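Local coordinates for putative uncharacterized protein (Chlamydia trachomatis, PDB 3K29) that is probably a type III secretion chaperone of the YscO family, an alpha-helical coiled-coil hairpin thought to work with the secretion apparatus, at residues A[40-45]-A[95-100]; A[47-52]-A[84-89]; A[22-27]-A[109-114]. All blocks are in the same frame, centred on the assembly; numbering follows the deposited sequence.

Interaction 1. Residues A[40-45]-A[95-100]; sequences RERESE and NKQKEN
R42 and Q97 face each other across an antiparallel two-helix coiled coil, one on helix 8-66 and the other on helix 70-160. The close part of this contact is purely aliphatic: CG of R42 lies 3.8 Å from CB of Q97, and the same R42 carbon also reaches CG of Q97. The two side chains run across one another at about a right angle; the guanidinium and amide planes are nearly perpendicular and the groups lie well apart, so that only the stems meet. In R42, chi1 (-56°) puts CG beside the backbone N, on the side facing Q97, and bends at chi2 and chi3 turn the rest of the chain back toward its own helix. Q97, the buried member of the pair, has its amide anchored at both ends, NE2 donating to E35 on the opposite helix and OE1 accepting from ND2 of N100 one turn on. V94 of helix 70-160 also touches the R42 and E43 side chains.

The other side is looser and faces solvent. There E43 and the extended chain of K98 cross at about a right angle, and their charges pair only at long range, with OE2 of E43 3.8 Å from NZ of K98. The E43 oxygen is in fact slightly closer to a carbon than to the ammonium nitrogen: OE2 is 3.6 Å from CE of K98.

Interaction 2. Residues A[47-52]-A[84-89]; sequences DKVKNH and AIQLSE
Van der Waals contact between V49 and L87 occupies the middle of this pairing, where helices 8-66 and 70-160 run antiparallel in the coiled-coil hairpin. The short segments approach to 9.1 Å between axes, with their directions 158° apart. V49 points at the other helix and places one methyl against its backbone: CG1, anti to the backbone N (chi1 -176°), sits 3.6 Å from N of L87 and 4.1 Å from its CB. The same methyl also touches the root of the neighbouring side chain, CG1 of V49 being 3.8 Å from CB of Q86.

A second group of contacts is aliphatic but involves a lysine. L87 reaches over to K50, with CD1 of L87 3.8 Å from CB of K50, while its other methyl, CD2, lies beside CG of the lysine. K50 offers only the base of its chain here; the rest leads its ammonium away from the leucine. Y53 and R46 of helix 8-66 also pack on L87, and E90 of helix 70-160 packs on V49.

Between these two segments no polar bond is made; the side-chain bond here is local. OG of S88 donates to O of I85 at 2.9 Å, and this carbonyl also accepts the helical bond from N of E89, both donors arriving on the same face of its plane. Carbon groups thus meet one another and also lie against backbone atoms, which is consistent with dispersion and partial shielding of apolar carbon at a surface contact.

Interaction 3. Residues A[22-27]-A[109-114]; sequences EKVVKE and ERAEVE
The antiparallel coiled coil of helices 8-66 and 70-160 has an alanine at its interface here, with V24 and V25 gathered about A111. Two valine methyls share the single A111 methyl: CB of A111 is 4.0 Å from CG1 of V24 and equally 4.0 Å from CG2 of V25. V25 goes further in, its CG2 lying 3.5 Å from O of A111, so this branch rests on the backbone of the partner helix as well as on its side chain.

CA of V25 and CA of A111 are 5.3 Å apart, a close approach with which the small A111 side chain is consistent. The segment axes pass within 8.8 Å, their directions 166° apart. V25 and A111 are both buried in the hairpin, and L108 and L115 of helix 70-160 also pack on V25, extending the apolar contact on either side of A111 in sequence.

On one flank the valine meets a charged side chain. E112 crosses V25 at about a right angle: its CG sits 4.0 Å from both valine methyls, and OE1 of E112 comes to 3.6 Å from CG1 of V25. That methyl is turned toward the glutamate by a chi1 of 168°, which sets CG1 anti to the backbone N, while CG2 faces A111 and also touches CG of E112. The carboxylate of E112 makes a weak, long ion pair with R29 of helix 8-66.

All three interactions join the same two long helices, 8-66 and 70-160, at successive levels of one hairpin. Along the chain they are nested: interaction 2 lies inside the loop closed by interaction 1, and both lie inside the loop closed by interaction 3. Interactions 1 and 2 adjoin, their centres 14 Å apart, and are linked by the E45-K48 salt bridge. Interaction 3, close to the centre of the chain, touches neither: its nearest atoms are about 9 Å from interaction 1 and about 24 Å from interaction 2. The three are consistent with a long rod in which the two helices stay paired; its length comes from the helices themselves.

Interaction 1. Residues A[40-45]-A[95-100]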
loop_
_atom_site.group_PDB
_atom_site.type_symbol
_atom_site.label_atom_id
_atom_site.label_comp_id
_atom_site.label_asym_id
_atom_site.label_seq_id
_atom_site.Cartn_x
_atom_site.Cartn_y
_atom_site.Cartn_z
ATOM N N ARG A 40 -1.194 14.317 -14.140
ATOM C CA ARG A 40 -1.386 15.762 -14.113
ATOM C C ARG A 40 -0.619 16.476 -15.230
ATOM O O ARG A 40 -1.162 17.384 -15.855
ATOM C CB ARG A 40 -1.079 16.340 -12.722
ATOM C CG ARG A 40 -2.198 16.084 -11.699
ATOM C CD ARG A 40 -1.998 16.869 -10.360
ATOM N NE ARG A 40 -0.735 16.545 -9.677
ATOM C CZ ARG A 40 -0.532 15.516 -8.840
ATOM N NH1 ARG A 40 -1.504 14.661 -8.546
ATOM N NH2 ARG A 40 0.661 15.343 -8.297
ATOM N N GLU A 41 0.619 16.060 -15.499
ATOM C CA GLU A 41 1.375 16.602 -16.626
ATOM C C GLU A 41 0.703 16.347 -17.981
ATOM O O GLU A 41 0.602 17.269 -18.797
ATOM C CB GLU A 41 2.779 16.039 -16.661
ATOM C CG GLU A 41 3.765 16.863 -15.892
ATOM C CD GLU A 41 5.186 16.713 -16.406
ATOM O OE1 GLU A 41 5.835 15.663 -16.139
ATOM O OE2 GLU A 41 5.667 17.672 -17.059
ATOM N N ARG A 42 0.234 15.107 -18.202
ATOM C CA ARG A 42 -0.527 14.785 -19.420
ATOM C C ARG A 42 -1.763 15.630 -19.552
ATOM O O ARG A 42 -2.063 16.126 -20.613
ATOM C CB ARG A 42 -0.898 13.303 -19.487
ATOM C CG ARG A 42 0.311 12.363 -19.382
ATOM C CD ARG A 42 1.084 12.173 -20.676
ATOM N NE ARG A 42 1.470 13.404 -21.347
ATOM C CZ ARG A 42 2.543 14.148 -21.055
ATOM N NH1 ARG A 42 3.352 13.786 -20.058
ATOM N NH2 ARG A 42 2.785 15.275 -21.757
ATOM N N GLU A 43 -2.498 15.779 -18.471
ATOM C CA GLU A 43 -3.740 16.549 -18.477
ATOM C C GLU A 43 -3.461 18.031 -18.715
ATOM O O GLU A 43 -4.253 18.735 -19.343
ATOM C CB GLU A 43 -4.496 16.304 -17.171
ATOM C CG GLU A 43 -5.279 15.007 -17.248
ATOM C CD GLU A 43 -5.822 14.531 -15.911
ATOM O OE1 GLU A 43 -5.375 15.033 -14.876
ATOM O OE2 GLU A 43 -6.697 13.643 -15.898
ATOM N N SER A 44 -2.294 18.472 -18.282
ATOM C CA SER A 44 -1.878 19.860 -18.458
ATOM C C SER A 44 -1.585 20.100 -19.941
ATOM O O SER A 44 -2.093 21.051 -20.579
ATOM C CB SER A 44 -0.653 20.120 -17.616
ATOM O OG SER A 44 0.015 21.272 -18.053
ATOM N N GLU A 45 -0.821 19.182 -20.517
ATOM C CA GLU A 45 -0.478 19.288 -21.934
ATOM C C GLU A 45 -1.715 19.188 -22.796
ATOM O O GLU A 45 -1.845 19.895 -23.820
ATOM C CB GLU A 45 0.578 18.230 -22.310
ATOM C CG GLU A 45 1.971 18.554 -21.773
ATOM C CD GLU A 45 2.445 19.973 -22.162
ATOM O OE1 GLU A 45 2.240 20.379 -23.321
ATOM O OE2 GLU A 45 3.026 20.681 -21.308
ATOM N N ASN A 95 -5.340 9.072 -21.551
ATOM C CA ASN A 95 -5.917 7.770 -21.277
ATOM C C ASN A 95 -4.908 6.631 -21.023
ATOM O O ASN A 95 -5.154 5.772 -20.174
ATOM C CB ASN A 95 -6.893 7.384 -22.358
ATOM C CG ASN A 95 -8.125 8.262 -22.356
ATOM O OD1 ASN A 95 -8.472 8.885 -21.344
ATOM N ND2 ASN A 95 -8.807 8.307 -23.502
ATOM N N LYS A 96 -3.795 6.628 -21.748
ATOM C CA LYS A 96 -2.660 5.744 -21.417
ATOM C C LYS A 96 -2.182 5.968 -19.981
ATOM O O LYS A 96 -1.998 5.012 -19.205
ATOM C CB LYS A 96 -1.477 6.044 -22.335
ATOM C CG LYS A 96 -1.309 5.100 -23.505
ATOM C CD LYS A 96 -2.583 4.920 -24.257
ATOM C CE LYS A 96 -2.440 3.772 -25.259
ATOM N NZ LYS A 96 -2.991 4.256 -26.565
ATOM N N GLN A 97 -1.960 7.232 -19.625
ATOM C CA GLN A 97 -1.428 7.508 -18.303
ATOM C C GLN A 97 -2.401 7.081 -17.199
ATOM O O GLN A 97 -1.984 6.596 -16.138
ATOM C CB GLN A 97 -1.001 8.988 -18.162
ATOM C CG GLN A 97 -0.233 9.345 -16.880
ATOM C CD GLN A 97 0.829 8.336 -16.499
ATOM O OE1 GLN A 97 1.517 7.750 -17.350
ATOM N NE2 GLN A 97 1.000 8.148 -15.179
ATOM N N LYS A 98 -3.689 7.235 -17.464
ATOM C CA LYS A 98 -4.726 6.716 -16.582
ATOM C C LYS A 98 -4.537 5.260 -16.292
ATOM O O LYS A 98 -4.757 4.840 -15.157
ATOM C CB LYS A 98 -6.146 7.000 -17.102
ATOM C CG LYS A 98 -6.458 8.494 -16.906
ATOM C CD LYS A 98 -7.889 8.906 -17.103
ATOM C CE LYS A 98 -7.921 10.383 -16.745
ATOM N NZ LYS A 98 -9.280 10.933 -16.467
ATOM N N GLU A 99 -4.124 4.504 -17.305
ATOM C CA GLU A 99 -3.913 3.075 -17.151
ATOM C C GLU A 99 -2.741 2.765 -16.192
ATOM O O GLU A 99 -2.789 1.809 -15.421
ATOM C CB GLU A 99 -3.644 2.405 -18.498
ATOM C CG GLU A 99 -4.772 2.396 -19.506
ATOM C CD GLU A 99 -4.359 1.638 -20.761
ATOM O OE1 GLU A 99 -4.393 0.401 -20.758
ATOM O OE2 GLU A 99 -3.962 2.264 -21.753
ATOM N N ASN A 100 -1.689 3.574 -16.275
ATOM C CA ASN A 100 -0.583 3.528 -15.322
ATOM C C ASN A 100 -1.030 3.858 -13.917
ATOM O O ASN A 100 -0.586 3.200 -12.956
ATOM C CB ASN A 100 0.572 4.448 -15.739
ATOM C CG ASN A 100 1.253 3.982 -16.993
ATOM O OD1 ASN A 100 1.275 2.796 -17.302
ATOM N ND2 ASN A 100 1.810 4.914 -17.736
#

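Interaction 2. Residues A[47-52]-A[84-89]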
loop_
_atom_site.group_PDB
_atom_site.type_symbol
_atom_site.label_atom_id
_atom_site.label_comp_id
_atom_site.label_asym_id
_atom_site.label_seq_id
_atom_site.Cartn_x
_atom_site.Cartn_y
_atom_site.Cartn_z
ATOM N N ASP A 47 -4.762 20.104 -21.817
ATOM C CA ASP A 47 -5.499 21.378 -21.622
ATOM C C ASP A 47 -4.943 22.520 -22.455
ATOM O O ASP A 47 -5.731 23.305 -22.964
ATOM C CB ASP A 47 -5.517 21.744 -20.142
ATOM C CG ASP A 47 -6.414 20.801 -19.327
ATOM O OD1 ASP A 47 -7.299 20.144 -19.917
ATOM O OD2 ASP A 47 -6.249 20.714 -18.100
ATOM N N LYS A 48 -3.624 22.615 -22.661
ATOM C CA LYS A 48 -3.145 23.681 -23.565
ATOM C C LYS A 48 -3.558 23.511 -25.016
ATOM O O LYS A 48 -3.963 24.462 -25.647
ATOM C CB LYS A 48 -1.672 23.985 -23.440
ATOM C CG LYS A 48 -0.735 22.894 -23.675
ATOM C CD LYS A 48 0.602 23.254 -22.991
ATOM C CE LYS A 48 0.380 23.770 -21.576
ATOM N NZ LYS A 48 1.552 23.499 -20.732
ATOM N N VAL A 49 -3.547 22.274 -25.524
ATOM C CA VAL A 49 -4.097 21.999 -26.871
ATOM C C VAL A 49 -5.594 22.254 -26.903
ATOM O O VAL A 49 -6.075 22.871 -27.831
ATOM C CB VAL A 49 -3.754 20.536 -27.380
ATOM C CG1 VAL A 49 -4.280 20.340 -28.829
ATOM C CG2 VAL A 49 -2.260 20.404 -27.449
ATOM N N LYS A 50 -6.322 21.805 -25.870
ATOM C CA LYS A 50 -7.764 22.042 -25.803
ATOM C C LYS A 50 -8.069 23.558 -25.790
ATOM O O LYS A 50 -9.030 24.033 -26.429
ATOM C CB LYS A 50 -8.357 21.368 -24.565
ATOM C CG LYS A 50 -9.852 21.182 -24.610
ATOM C CD LYS A 50 -10.409 20.782 -23.206
ATOM C CE LYS A 50 -11.848 20.290 -23.312
ATOM N NZ LYS A 50 -12.817 20.879 -22.282
ATOM N N ASN A 51 -7.245 24.321 -25.086
ATOM C CA ASN A 51 -7.467 25.762 -25.058
ATOM C C ASN A 51 -7.150 26.427 -26.385
ATOM O O ASN A 51 -7.853 27.331 -26.811
ATOM C CB ASN A 51 -6.749 26.393 -23.854
ATOM C CG ASN A 51 -7.441 26.033 -22.549
ATOM O OD1 ASN A 51 -8.670 26.022 -22.483
ATOM N ND2 ASN A 51 -6.673 25.706 -21.526
ATOM N N HIS A 52 -6.100 25.951 -27.041
ATOM C CA HIS A 52 -5.721 26.468 -28.324
ATOM C C HIS A 52 -6.869 26.233 -29.300
ATOM O O HIS A 52 -7.180 27.076 -30.171
ATOM C CB HIS A 52 -4.357 25.806 -28.735
ATOM C CG HIS A 52 -3.860 26.227 -30.083
ATOM N ND1 HIS A 52 -3.868 27.540 -30.507
ATOM C CD2 HIS A 52 -3.324 25.515 -31.101
ATOM C CE1 HIS A 52 -3.370 27.620 -31.730
ATOM N NE2 HIS A 52 -3.024 26.402 -32.109
ATOM N N ALA A 84 -7.949 19.815 -33.884
ATOM C CA ALA A 84 -8.850 18.795 -33.374
ATOM C C ALA A 84 -8.169 17.418 -33.266
ATOM O O ALA A 84 -8.369 16.682 -32.302
ATOM C CB ALA A 84 -10.027 18.706 -34.230
ATOM N N ILE A 85 -7.351 17.074 -34.257
ATOM C CA ILE A 85 -6.607 15.807 -34.253
ATOM C C ILE A 85 -5.487 15.898 -33.207
ATOM O O ILE A 85 -5.248 14.950 -32.501
ATOM C CB ILE A 85 -6.036 15.497 -35.679
ATOM C CG1 ILE A 85 -7.177 15.264 -36.668
ATOM C CG2 ILE A 85 -5.043 14.255 -35.693
ATOM C CD1 ILE A 85 -6.713 15.277 -38.142
ATOM N N GLN A 86 -4.808 17.027 -33.087
ATOM C CA GLN A 86 -3.827 17.120 -32.020
ATOM C C GLN A 86 -4.495 16.877 -30.675
ATOM O O GLN A 86 -3.896 16.229 -29.789
ATOM C CB GLN A 86 -3.153 18.476 -31.942
ATOM C CG GLN A 86 -2.507 18.962 -33.205
ATOM C CD GLN A 86 -1.994 20.402 -33.042
ATOM O OE1 GLN A 86 -1.367 20.724 -32.014
ATOM N NE2 GLN A 86 -2.264 21.263 -34.021
ATOM N N LEU A 87 -5.691 17.458 -30.487
ATOM C CA LEU A 87 -6.422 17.268 -29.241
ATOM C C LEU A 87 -6.757 15.774 -28.990
ATOM O O LEU A 87 -6.505 15.286 -27.880
ATOM C CB LEU A 87 -7.703 18.142 -29.185
ATOM C CG LEU A 87 -8.550 17.976 -27.922
ATOM C CD1 LEU A 87 -7.597 18.288 -26.625
ATOM C CD2 LEU A 87 -9.777 18.934 -27.976
ATOM N N SER A 88 -7.338 15.058 -29.968
ATOM C CA SER A 88 -7.599 13.616 -29.777
ATOM C C SER A 88 -6.308 12.876 -29.439
ATOM O O SER A 88 -6.342 11.934 -28.663
ATOM C CB SER A 88 -8.287 12.957 -30.986
ATOM O OG SER A 88 -7.506 13.161 -32.159
ATOM N N GLU A 89 -5.171 13.298 -29.990
ATOM C CA GLU A 89 -3.902 12.565 -29.707
ATOM C C GLU A 89 -3.497 12.807 -28.233
ATOM O O GLU A 89 -3.005 11.913 -27.550
ATOM C CB GLU A 89 -2.796 12.991 -30.671
ATOM C CG GLU A 89 -3.018 12.470 -32.115
ATOM C CD GLU A 89 -2.065 13.095 -33.137
ATOM O OE1 GLU A 89 -1.367 14.070 -32.794
ATOM O OE2 GLU A 89 -2.032 12.638 -34.294
#

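Interaction 3. Residues A[22-27]-A[109-114]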
loop_
_atom_site.group_PDB
_atom_site.type_symbol
_atom_site.label_atom_id
_atom_site.label_comp_id
_atom_site.label_asym_id
_atom_site.label_seq_id
_atom_site.Cartn_x
_atom_site.Cartn_y
_atom_site.Cartn_z
ATOM N N GLU A 22 5.315 -2.828 5.636
ATOM C CA GLU A 22 5.065 -1.412 5.879
ATOM C C GLU A 22 5.869 -0.545 4.911
ATOM O O GLU A 22 5.355 0.418 4.337
ATOM C CB GLU A 22 5.435 -1.053 7.332
ATOM C CG GLU A 22 4.358 -1.402 8.343
ATOM C CD GLU A 22 4.808 -1.229 9.784
ATOM O OE1 GLU A 22 6.028 -1.089 10.022
ATOM O OE2 GLU A 22 3.940 -1.259 10.685
ATOM N N LYS A 23 7.141 -0.877 4.771
ATOM C CA LYS A 23 8.019 -0.211 3.854
ATOM C C LYS A 23 7.511 -0.404 2.420
ATOM O O LYS A 23 7.555 0.532 1.613
ATOM C CB LYS A 23 9.443 -0.751 4.012
ATOM C CG LYS A 23 10.420 -0.284 2.945
ATOM C CD LYS A 23 11.860 -0.700 3.266
ATOM C CE LYS A 23 12.890 0.346 2.773
ATOM N NZ LYS A 23 14.305 0.039 3.259
ATOM N N VAL A 24 7.021 -1.599 2.097
ATOM C CA VAL A 24 6.484 -1.823 0.749
ATOM C C VAL A 24 5.226 -0.959 0.464
ATOM O O VAL A 24 5.160 -0.360 -0.609
ATOM C CB VAL A 24 6.315 -3.322 0.406
ATOM C CG1 VAL A 24 5.417 -3.514 -0.845
ATOM C CG2 VAL A 24 7.734 -4.007 0.229
ATOM N N VAL A 25 4.285 -0.865 1.416
ATOM C CA VAL A 25 3.083 -0.015 1.293
ATOM C C VAL A 25 3.467 1.430 0.997
ATOM O O VAL A 25 2.917 2.045 0.077
ATOM C CB VAL A 25 2.155 -0.027 2.543
ATOM C CG1 VAL A 25 1.109 1.093 2.453
ATOM C CG2 VAL A 25 1.413 -1.340 2.662
ATOM N N LYS A 26 4.440 1.935 1.756
ATOM C CA LYS A 26 4.956 3.284 1.595
ATOM C C LYS A 26 5.592 3.460 0.232
ATOM O O LYS A 26 5.471 4.514 -0.366
ATOM C CB LYS A 26 5.967 3.601 2.700
ATOM C CG LYS A 26 6.960 4.688 2.336
ATOM C CD LYS A 26 7.650 5.287 3.548
ATOM C CE LYS A 26 8.494 6.483 3.114
ATOM N NZ LYS A 26 9.227 7.098 4.248
ATOM N N GLU A 27 6.292 2.444 -0.253
ATOM C CA GLU A 27 6.918 2.558 -1.551
ATOM C C GLU A 27 5.815 2.574 -2.638
ATOM O O GLU A 27 5.834 3.394 -3.562
ATOM C CB GLU A 27 7.962 1.448 -1.764
ATOM C CG GLU A 27 8.633 1.437 -3.156
ATOM C CD GLU A 27 9.321 2.768 -3.573
ATOM O OE1 GLU A 27 9.339 3.762 -2.794
ATOM O OE2 GLU A 27 9.859 2.826 -4.710
ATOM N N GLU A 109 -3.240 -1.207 -3.241
ATOM C CA GLU A 109 -4.287 -1.976 -2.571
ATOM C C GLU A 109 -3.724 -3.351 -2.200
ATOM O O GLU A 109 -3.948 -3.833 -1.089
ATOM C CB GLU A 109 -5.523 -2.115 -3.478
ATOM C CG GLU A 109 -6.161 -0.793 -3.888
ATOM C CD GLU A 109 -7.286 -0.937 -4.931
ATOM O OE1 GLU A 109 -7.775 -2.054 -5.188
ATOM O OE2 GLU A 109 -7.687 0.087 -5.496
ATOM N N ARG A 110 -3.003 -3.971 -3.135
ATOM C CA ARG A 110 -2.415 -5.285 -2.930
ATOM C C ARG A 110 -1.364 -5.286 -1.792
ATOM O O ARG A 110 -1.336 -6.195 -0.970
ATOM C CB ARG A 110 -1.789 -5.782 -4.218
ATOM C CG ARG A 110 -2.799 -6.096 -5.319
ATOM C CD ARG A 110 -2.085 -6.603 -6.530
ATOM N NE ARG A 110 -2.986 -6.711 -7.660
ATOM C CZ ARG A 110 -2.888 -5.986 -8.771
ATOM N NH1 ARG A 110 -1.900 -5.113 -8.929
ATOM N NH2 ARG A 110 -3.779 -6.145 -9.746
ATOM N N ALA A 111 -0.546 -4.243 -1.729
ATOM C CA ALA A 111 0.462 -4.122 -0.676
ATOM C C ALA A 111 -0.153 -3.982 0.697
ATOM O O ALA A 111 0.383 -4.533 1.666
ATOM C CB ALA A 111 1.432 -2.957 -0.954
ATOM N N GLU A 112 -1.263 -3.240 0.797
ATOM C CA GLU A 112 -1.972 -3.085 2.068
ATOM C C GLU A 112 -2.673 -4.368 2.544
ATOM O O GLU A 112 -2.676 -4.644 3.758
ATOM C CB GLU A 112 -2.973 -1.928 1.992
ATOM C CG GLU A 112 -2.337 -0.710 1.375
ATOM C CD GLU A 112 -3.023 0.553 1.761
ATOM O OE1 GLU A 112 -2.443 1.283 2.604
ATOM O OE2 GLU A 112 -4.134 0.820 1.229
ATOM N N VAL A 113 -3.266 -5.127 1.605
ATOM C CA VAL A 113 -3.760 -6.483 1.877
ATOM C C VAL A 113 -2.591 -7.323 2.426
ATOM O O VAL A 113 -2.738 -8.030 3.426
ATOM C CB VAL A 113 -4.386 -7.181 0.624
ATOM C CG1 VAL A 113 -4.760 -8.661 0.943
ATOM C CG2 VAL A 113 -5.645 -6.414 0.116
ATOM N N GLU A 114 -1.423 -7.229 1.788
ATOM C CA GLU A 114 -0.258 -8.010 2.235
ATOM C C GLU A 114 0.225 -7.634 3.642
ATOM O O GLU A 114 0.524 -8.530 4.441
ATOM C CB GLU A 114 0.888 -7.981 1.217
ATOM C CG GLU A 114 0.529 -8.718 -0.053
ATOM C CD GLU A 114 -0.118 -10.059 0.274
ATOM O OE1 GLU A 114 0.573 -10.919 0.874
ATOM O OE2 GLU A 114 -1.326 -10.238 -0.028
#